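Local coordinates for protein ethylbenzene dehydrogenase alpha-subunit (Aromatoleum aromaticum, PDB 2IVF) that belongs to the molybdopterin oxidoreductase family and holds a molybdenum atom, two pterin guanine dinucleotide cofactors and an iron/sulfur cluster, at residues A[650-662]-A[673-687]. Numbering follows the deposited sequence.
Sequences LPCAWYYEKHEMT and FVDRSVAPPGECREE. With MD1 (phosphoric acid 4-(2-amino-4-oxo-3,4,5,6,-tetrahydro-pteridin-6-yl)-2-hydroxy-3,4-dimercapto-but-3-en-yl ester guanylate ester), chain N.
K658 and E687 meet in a buried salt bridge at the N1-O6 edge of the guanine of MD1, where the end of strand 648-651 joins the hairpin of strands 659-661 and 670-676. Extended beyond CG, the lysine crosses the glutamate at about a right angle, its NZ 2.9 Å from E687 OE2 and also bonded to OE1 on that oxygen's syn lone pair. NZ is gripped further by A653 O (2.7 Å) and by MD1 O6, while E687 OE2 takes MD1 N1 at 2.7 Å and the amino N2. The lysine charge probably keeps E687 ionised as a guanine acceptor. A bend at chi2 (79°) turns the carboxylate toward K658 NZ and the guanine, with C652 CB close by OE2.

Backbone bonds fix both ends: R685 N to P651 O and A653 N to R685 O on one side, and the reciprocal E660-V674 hairpin pair on the other. There R676 CB sits over a face of the H659 ring, 3.8 Å from its centroid. Water joins E657 O, R676 NE and E686 OE2, the E686 carboxylate being also held by N736. A carboxylate reading the guanine N1-N2 edge beside a lysine on O6 marks a guanine-recognition pocket, here for MD1.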
loop_
_atom_site.group_PDB
_atom_site.type_symbol
_atom_site.label_atom_id
_atom_site.label_comp_id
_atom_site.label_asym_id
_atom_site.label_seq_id
_atom_site.Cartn_x
_atom_site.Cartn_y
_atom_site.Cartn_z
ATOM N N LEU A 650 -2.511 -9.338 24.813
ATOM C CA LEU A 650 -1.286 -8.868 25.454
ATOM C C LEU A 650 -0.693 -7.767 24.590
ATOM O O LEU A 650 -0.448 -7.999 23.388
ATOM C CB LEU A 650 -0.290 -9.996 25.517
ATOM C CG LEU A 650 -0.710 -11.194 26.350
ATOM C CD1 LEU A 650 0.386 -12.216 26.295
ATOM C CD2 LEU A 650 -1.037 -10.783 27.783
ATOM N N PRO A 651 -0.495 -6.572 25.145
ATOM C CA PRO A 651 -0.052 -5.468 24.260
ATOM C C PRO A 651 1.438 -5.500 23.919
ATOM O O PRO A 651 2.242 -5.669 24.801
ATOM C CB PRO A 651 -0.335 -4.220 25.085
ATOM C CG PRO A 651 -0.138 -4.655 26.503
ATOM C CD PRO A 651 -0.681 -6.119 26.520
ATOM N N CYS A 652 1.783 -5.250 22.651
ATOM C CA CYS A 652 3.147 -5.323 22.192
ATOM C C CYS A 652 3.687 -4.018 21.631
ATOM O O CYS A 652 2.963 -3.116 21.179
ATOM C CB CYS A 652 3.297 -6.420 21.136
ATOM S SG CYS A 652 2.905 -8.012 21.829
ATOM N N ALA A 653 5.002 -3.941 21.712
ATOM C CA ALA A 653 5.746 -2.831 21.195
ATOM C C ALA A 653 5.665 -2.914 19.668
ATOM O O ALA A 653 5.634 -4.005 19.107
ATOM C CB ALA A 653 7.191 -2.922 21.704
ATOM N N TRP A 654 5.599 -1.776 18.979
ATOM C CA TRP A 654 5.470 -1.793 17.524
ATOM C C TRP A 654 6.788 -1.323 16.872
ATOM O O TRP A 654 7.824 -1.227 17.518
ATOM C CB TRP A 654 4.288 -0.888 17.107
ATOM C CG TRP A 654 3.438 -1.411 16.008
ATOM C CD1 TRP A 654 3.737 -2.418 15.136
ATOM C CD2 TRP A 654 2.130 -0.954 15.650
ATOM N NE1 TRP A 654 2.705 -2.631 14.286
ATOM C CE2 TRP A 654 1.689 -1.761 14.589
ATOM C CE3 TRP A 654 1.277 0.051 16.145
ATOM C CZ2 TRP A 654 0.452 -1.582 13.976
ATOM C CZ3 TRP A 654 0.034 0.236 15.530
ATOM C CH2 TRP A 654 -0.368 -0.590 14.473
ATOM N N TYR A 655 6.742 -0.987 15.591
ATOM C CA TYR A 655 7.968 -0.603 14.874
ATOM C C TYR A 655 8.456 0.713 15.446
ATOM O O TYR A 655 7.655 1.597 15.806
ATOM C CB TYR A 655 7.781 -0.527 13.342
ATOM C CG TYR A 655 6.886 -1.620 12.810
ATOM C CD1 TYR A 655 6.863 -2.898 13.390
ATOM C CD2 TYR A 655 6.018 -1.367 11.762
ATOM C CE1 TYR A 655 6.025 -3.870 12.919
ATOM C CE2 TYR A 655 5.177 -2.331 11.295
ATOM C CZ TYR A 655 5.173 -3.556 11.869
ATOM O OH TYR A 655 4.310 -4.447 11.396
ATOM N N TYR A 656 9.775 0.813 15.558
ATOM C CA TYR A 656 10.475 1.980 16.139
ATOM C C TYR A 656 10.507 1.949 17.649
ATOM O O TYR A 656 11.158 2.803 18.280
ATOM C CB TYR A 656 9.884 3.334 15.769
ATOM C CG TYR A 656 9.590 3.670 14.329
ATOM C CD1 TYR A 656 10.147 2.955 13.263
ATOM C CD2 TYR A 656 8.758 4.757 14.041
ATOM C CE1 TYR A 656 9.845 3.289 11.946
ATOM C CE2 TYR A 656 8.442 5.101 12.761
ATOM C CZ TYR A 656 9.008 4.378 11.690
ATOM O OH TYR A 656 8.709 4.731 10.409
ATOM N N GLU A 657 9.827 0.986 18.250
ATOM C CA GLU A 657 9.658 0.938 19.722
ATOM C C GLU A 657 10.371 -0.255 20.343
ATOM O O GLU A 657 10.245 -0.524 21.551
ATOM C CB GLU A 657 8.193 0.846 20.087
ATOM C CG GLU A 657 7.358 2.060 19.689
ATOM C CD GLU A 657 5.895 1.916 20.057
ATOM O OE1 GLU A 657 5.442 0.773 20.221
ATOM O OE2 GLU A 657 5.193 2.954 20.175
ATOM N N LYS A 658 11.109 -0.975 19.496
ATOM C CA LYS A 658 11.874 -2.153 19.881
ATOM C C LYS A 658 12.957 -2.404 18.855
ATOM O O LYS A 658 12.789 -2.167 17.654
ATOM C CB LYS A 658 10.973 -3.369 19.979
ATOM C CG LYS A 658 10.342 -3.782 18.668
ATOM C CD LYS A 658 9.147 -4.762 18.932
ATOM C CE LYS A 658 8.494 -5.024 17.593
ATOM N NZ LYS A 658 7.199 -5.760 17.716
ATOM N N HIS A 659 14.109 -2.868 19.320
ATOM C CA HIS A 659 15.212 -3.147 18.372
ATOM C C HIS A 659 14.806 -4.327 17.494
ATOM O O HIS A 659 14.202 -5.311 17.981
ATOM C CB HIS A 659 16.474 -3.507 19.091
ATOM C CG HIS A 659 16.933 -2.478 20.062
ATOM N ND1 HIS A 659 16.471 -2.428 21.360
ATOM C CD2 HIS A 659 17.828 -1.472 19.937
ATOM C CE1 HIS A 659 17.049 -1.421 21.989
ATOM N NE2 HIS A 659 17.893 -0.835 21.156
ATOM N N GLU A 660 15.105 -4.208 16.201
ATOM C CA GLU A 660 14.820 -5.274 15.246
ATOM C C GLU A 660 15.686 -5.148 14.021
ATOM O O GLU A 660 16.481 -4.223 13.878
ATOM C CB GLU A 660 13.329 -5.218 14.837
ATOM C CG GLU A 660 12.426 -6.210 15.543
ATOM C CD GLU A 660 12.687 -7.642 15.103
ATOM O OE1 GLU A 660 13.521 -7.833 14.191
ATOM O OE2 GLU A 660 12.070 -8.567 15.662
ATOM N N MET A 661 15.534 -6.121 13.127
ATOM C CA MET A 661 16.188 -6.069 11.849
ATOM C C MET A 661 15.170 -6.532 10.841
ATOM O O MET A 661 14.412 -7.453 11.144
ATOM C CB MET A 661 17.311 -7.060 11.859
ATOM C CG MET A 661 18.212 -7.009 10.715
ATOM S SD MET A 661 19.668 -7.996 11.181
ATOM C CE MET A 661 18.910 -9.570 11.388
ATOM N N THR A 662 15.153 -5.923 9.659
ATOM C CA THR A 662 14.225 -6.359 8.626
ATOM C C THR A 662 14.613 -7.756 8.097
ATOM O O THR A 662 15.635 -8.305 8.465
ATOM C CB THR A 662 14.193 -5.365 7.510
ATOM O OG1 THR A 662 15.519 -5.200 7.013
ATOM C CG2 THR A 662 13.682 -4.026 8.024
ATOM N N PHE A 673 18.426 -1.969 10.033
ATOM C CA PHE A 673 18.316 -1.820 11.473
ATOM C C PHE A 673 17.107 -1.000 11.897
ATOM O O PHE A 673 16.772 0.027 11.295
ATOM C CB PHE A 673 19.586 -1.151 11.987
ATOM C CG PHE A 673 19.586 -0.863 13.452
ATOM C CD1 PHE A 673 19.458 -1.883 14.369
ATOM C CD2 PHE A 673 19.745 0.415 13.912
ATOM C CE1 PHE A 673 19.485 -1.615 15.776
ATOM C CE2 PHE A 673 19.799 0.694 15.282
ATOM C CZ PHE A 673 19.668 -0.330 16.214
ATOM N N VAL A 674 16.424 -1.478 12.935
ATOM C CA VAL A 674 15.323 -0.758 13.481
ATOM C C VAL A 674 15.672 -0.493 14.932
ATOM O O VAL A 674 15.771 -1.405 15.741
ATOM C CB VAL A 674 13.983 -1.505 13.362
ATOM C CG1 VAL A 674 12.851 -0.646 13.978
ATOM C CG2 VAL A 674 13.637 -1.906 11.912
ATOM N N ASP A 675 15.868 0.777 15.244
ATOM C CA ASP A 675 16.219 1.164 16.570
ATOM C C ASP A 675 14.978 1.208 17.462
ATOM O O ASP A 675 13.838 1.296 16.994
ATOM C CB ASP A 675 16.922 2.538 16.577
ATOM C CG ASP A 675 17.904 2.705 17.735
ATOM O OD1 ASP A 675 17.967 1.878 18.676
ATOM O OD2 ASP A 675 18.629 3.725 17.721
ATOM N N ARG A 676 15.235 1.183 18.752
ATOM C CA ARG A 676 14.234 1.577 19.720
ATOM C C ARG A 676 14.313 3.129 19.833
ATOM O O ARG A 676 15.053 3.658 20.634
ATOM C CB ARG A 676 14.512 0.856 21.028
ATOM C CG ARG A 676 13.461 1.048 22.114
ATOM C CD ARG A 676 13.887 0.290 23.361
ATOM N NE ARG A 676 12.892 0.274 24.424
ATOM C CZ ARG A 676 12.798 1.177 25.411
ATOM N NH1 ARG A 676 13.608 2.228 25.471
ATOM N NH2 ARG A 676 11.873 1.037 26.333
ATOM N N SER A 677 13.545 3.835 19.016
ATOM C CA SER A 677 13.551 5.305 18.984
ATOM C C SER A 677 12.854 5.892 20.187
ATOM O O SER A 677 13.308 6.870 20.733
ATOM C CB SER A 677 12.887 5.840 17.710
ATOM O OG SER A 677 13.665 5.569 16.575
ATOM N N VAL A 678 11.799 5.231 20.632
ATOM C CA VAL A 678 10.997 5.659 21.775
ATOM C C VAL A 678 10.577 4.410 22.528
ATOM O O VAL A 678 10.568 3.320 21.936
ATOM C CB VAL A 678 9.730 6.401 21.305
ATOM C CG1 VAL A 678 10.085 7.732 20.605
ATOM C CG2 VAL A 678 8.933 5.490 20.394
ATOM N N ALA A 679 10.294 4.562 23.822
ATOM C CA ALA A 679 9.822 3.487 24.673
ATOM C C ALA A 679 8.452 3.090 24.168
ATOM O O ALA A 679 7.681 3.957 23.713
ATOM C CB ALA A 679 9.739 3.925 26.184
ATOM N N PRO A 680 8.110 1.796 24.259
ATOM C CA PRO A 680 6.709 1.467 23.960
ATOM C C PRO A 680 5.761 2.172 24.950
ATOM O O PRO A 680 6.174 2.476 26.060
ATOM C CB PRO A 680 6.636 -0.056 24.150
ATOM C CG PRO A 680 7.984 -0.528 24.215
ATOM C CD PRO A 680 8.901 0.606 24.589
ATOM N N PRO A 681 4.508 2.469 24.538
ATOM C CA PRO A 681 3.571 3.143 25.437
ATOM C C PRO A 681 2.871 2.174 26.358
ATOM O O PRO A 681 2.859 0.972 26.096
ATOM C CB PRO A 681 2.535 3.721 24.493
ATOM C CG PRO A 681 2.498 2.760 23.319
ATOM C CD PRO A 681 3.887 2.146 23.240
ATOM N N GLY A 682 2.236 2.723 27.392
ATOM C CA GLY A 682 1.382 1.951 28.295
ATOM C C GLY A 682 2.184 0.790 28.851
ATOM O O GLY A 682 3.269 0.989 29.372
ATOM N N GLU A 683 1.672 -0.420 28.709
ATOM C CA GLU A 683 2.408 -1.592 29.179
ATOM C C GLU A 683 2.753 -2.527 28.031
ATOM O O GLU A 683 2.816 -3.765 28.197
ATOM C CB GLU A 683 1.623 -2.313 30.282
ATOM C CG GLU A 683 1.428 -1.426 31.512
ATOM C CD GLU A 683 0.493 -2.051 32.533
ATOM O OE1 GLU A 683 0.074 -3.207 32.344
ATOM O OE2 GLU A 683 0.174 -1.376 33.527
ATOM N N CYS A 684 2.967 -1.922 26.864
ATOM C CA CYS A 684 3.429 -2.646 25.694
ATOM C C CYS A 684 4.775 -3.306 25.938
ATOM O O CYS A 684 5.699 -2.678 26.402
ATOM C CB CYS A 684 3.544 -1.700 24.506
ATOM S SG CYS A 684 1.933 -1.215 23.879
ATOM N N ARG A 685 4.880 -4.584 25.606
ATOM C CA ARG A 685 6.128 -5.327 25.773
ATOM C C ARG A 685 6.641 -5.838 24.423
ATOM O O ARG A 685 5.875 -5.986 23.470
ATOM C CB ARG A 685 5.899 -6.533 26.660
ATOM C CG ARG A 685 5.728 -6.218 28.122
ATOM C CD ARG A 685 5.721 -7.458 28.922
ATOM N NE ARG A 685 5.369 -7.178 30.312
ATOM C CZ ARG A 685 6.198 -7.292 31.333
ATOM N NH1 ARG A 685 7.462 -7.668 31.159
ATOM N NH2 ARG A 685 5.763 -7.004 32.542
ATOM N N GLU A 686 7.948 -6.076 24.340
ATOM C CA GLU A 686 8.497 -6.785 23.194
ATOM C C GLU A 686 7.989 -8.201 23.266
ATOM O O GLU A 686 7.811 -8.750 24.350
ATOM C CB GLU A 686 10.027 -6.791 23.203
ATOM C CG GLU A 686 10.614 -5.399 23.271
ATOM C CD GLU A 686 12.086 -5.304 23.495
ATOM O OE1 GLU A 686 12.709 -6.179 24.187
ATOM O OE2 GLU A 686 12.611 -4.243 23.023
ATOM N N GLU A 687 7.807 -8.823 22.117
ATOM C CA GLU A 687 7.175 -10.149 22.082
ATOM C C GLU A 687 8.051 -11.207 22.738
ATOM O O GLU A 687 7.549 -12.103 23.453
ATOM C CB GLU A 687 6.867 -10.557 20.630
ATOM C CG GLU A 687 5.732 -9.758 19.924
ATOM C CD GLU A 687 6.172 -8.421 19.438
ATOM O OE1 GLU A 687 7.390 -8.162 19.449
ATOM O OE2 GLU A 687 5.320 -7.620 19.013
HETATM P PB MD1 N . -1.794 -12.142 8.464
HETATM O O3B MD1 N . -2.001 -10.575 8.415
HETATM O O1B MD1 N . -0.357 -12.382 8.759
HETATM O O2B MD1 N . -2.883 -12.843 9.180
HETATM O O3A MD1 N . -2.017 -12.524 6.941
HETATM C C10 MD1 N . -0.943 -12.559 5.976
HETATM C C11 MD1 N . -1.650 -12.788 4.650
HETATM O O11 MD1 N . -2.188 -11.465 4.310
HETATM C C12 MD1 N . -0.658 -13.186 3.590
HETATM S S12 MD1 N . 1.024 -12.948 3.792
HETATM C C13 MD1 N . -1.071 -13.693 2.384
HETATM S S13 MD1 N . 0.013 -14.097 1.155
HETATM C C14 MD1 N . -2.495 -13.954 2.073
HETATM N N15 MD1 N . -3.091 -13.268 0.977
HETATM C C16 MD1 N . -4.433 -13.367 0.718
HETATM C C15 MD1 N . -4.903 -12.768 -0.436
HETATM O O14 MD1 N . -4.130 -12.163 -1.227
HETATM N N17 MD1 N . -6.249 -12.826 -0.600
HETATM C C17 MD1 N . -7.074 -13.509 0.295
HETATM N N16 MD1 N . -8.370 -13.523 0.018
HETATM N N18 MD1 N . -6.573 -14.121 1.381
HETATM C C20 MD1 N . -5.276 -14.060 1.590
HETATM N N8 MD1 N . -4.757 -14.720 2.658
HETATM C C7 MD1 N . -3.376 -14.682 3.058
HETATM P PA MD1 N . -2.791 -9.539 9.360
HETATM O O1A MD1 N . -2.128 -8.221 9.120
HETATM O O2A MD1 N . -4.232 -9.641 9.039
HETATM O "O5'" MD1 N . -2.557 -10.015 10.847
HETATM C "C5'" MD1 N . -1.248 -9.825 11.373
HETATM C "C4'" MD1 N . -1.334 -9.154 12.681
HETATM O "O4'" MD1 N . 0.024 -8.878 13.005
HETATM C "C1'" MD1 N . -0.037 -7.702 13.812
HETATM N N9 MD1 N . 1.239 -6.984 13.936
HETATM C C4 MD1 N . 1.986 -7.018 15.030
HETATM N N3 MD1 N . 1.786 -7.686 16.191
HETATM C C2 MD1 N . 2.679 -7.595 17.177
HETATM N N2 MD1 N . 2.496 -8.275 18.340
HETATM N N1 MD1 N . 3.752 -6.742 17.007
HETATM C C6 MD1 N . 4.012 -6.035 15.858
HETATM O O6 MD1 N . 5.037 -5.357 15.785
HETATM C C5 MD1 N . 3.092 -6.181 14.808
HETATM N N7 MD1 N . 2.971 -5.666 13.590
HETATM C C8 MD1 N . 1.849 -6.171 13.069
HETATM C "C2'" MD1 N . -1.056 -6.807 13.114
HETATM O "O2'" MD1 N . -1.673 -5.833 13.991
HETATM C "C3'" MD1 N . -2.050 -7.810 12.508
HETATM O "O3'" MD1 N . -3.312 -7.828 13.226
HETATM O O HOH W 1 11.271 -2.093 23.527
HETATM O O HOH W 2 15.358 -4.243 23.260
HETATM O O HOH W 3 19.664 1.536 20.673
#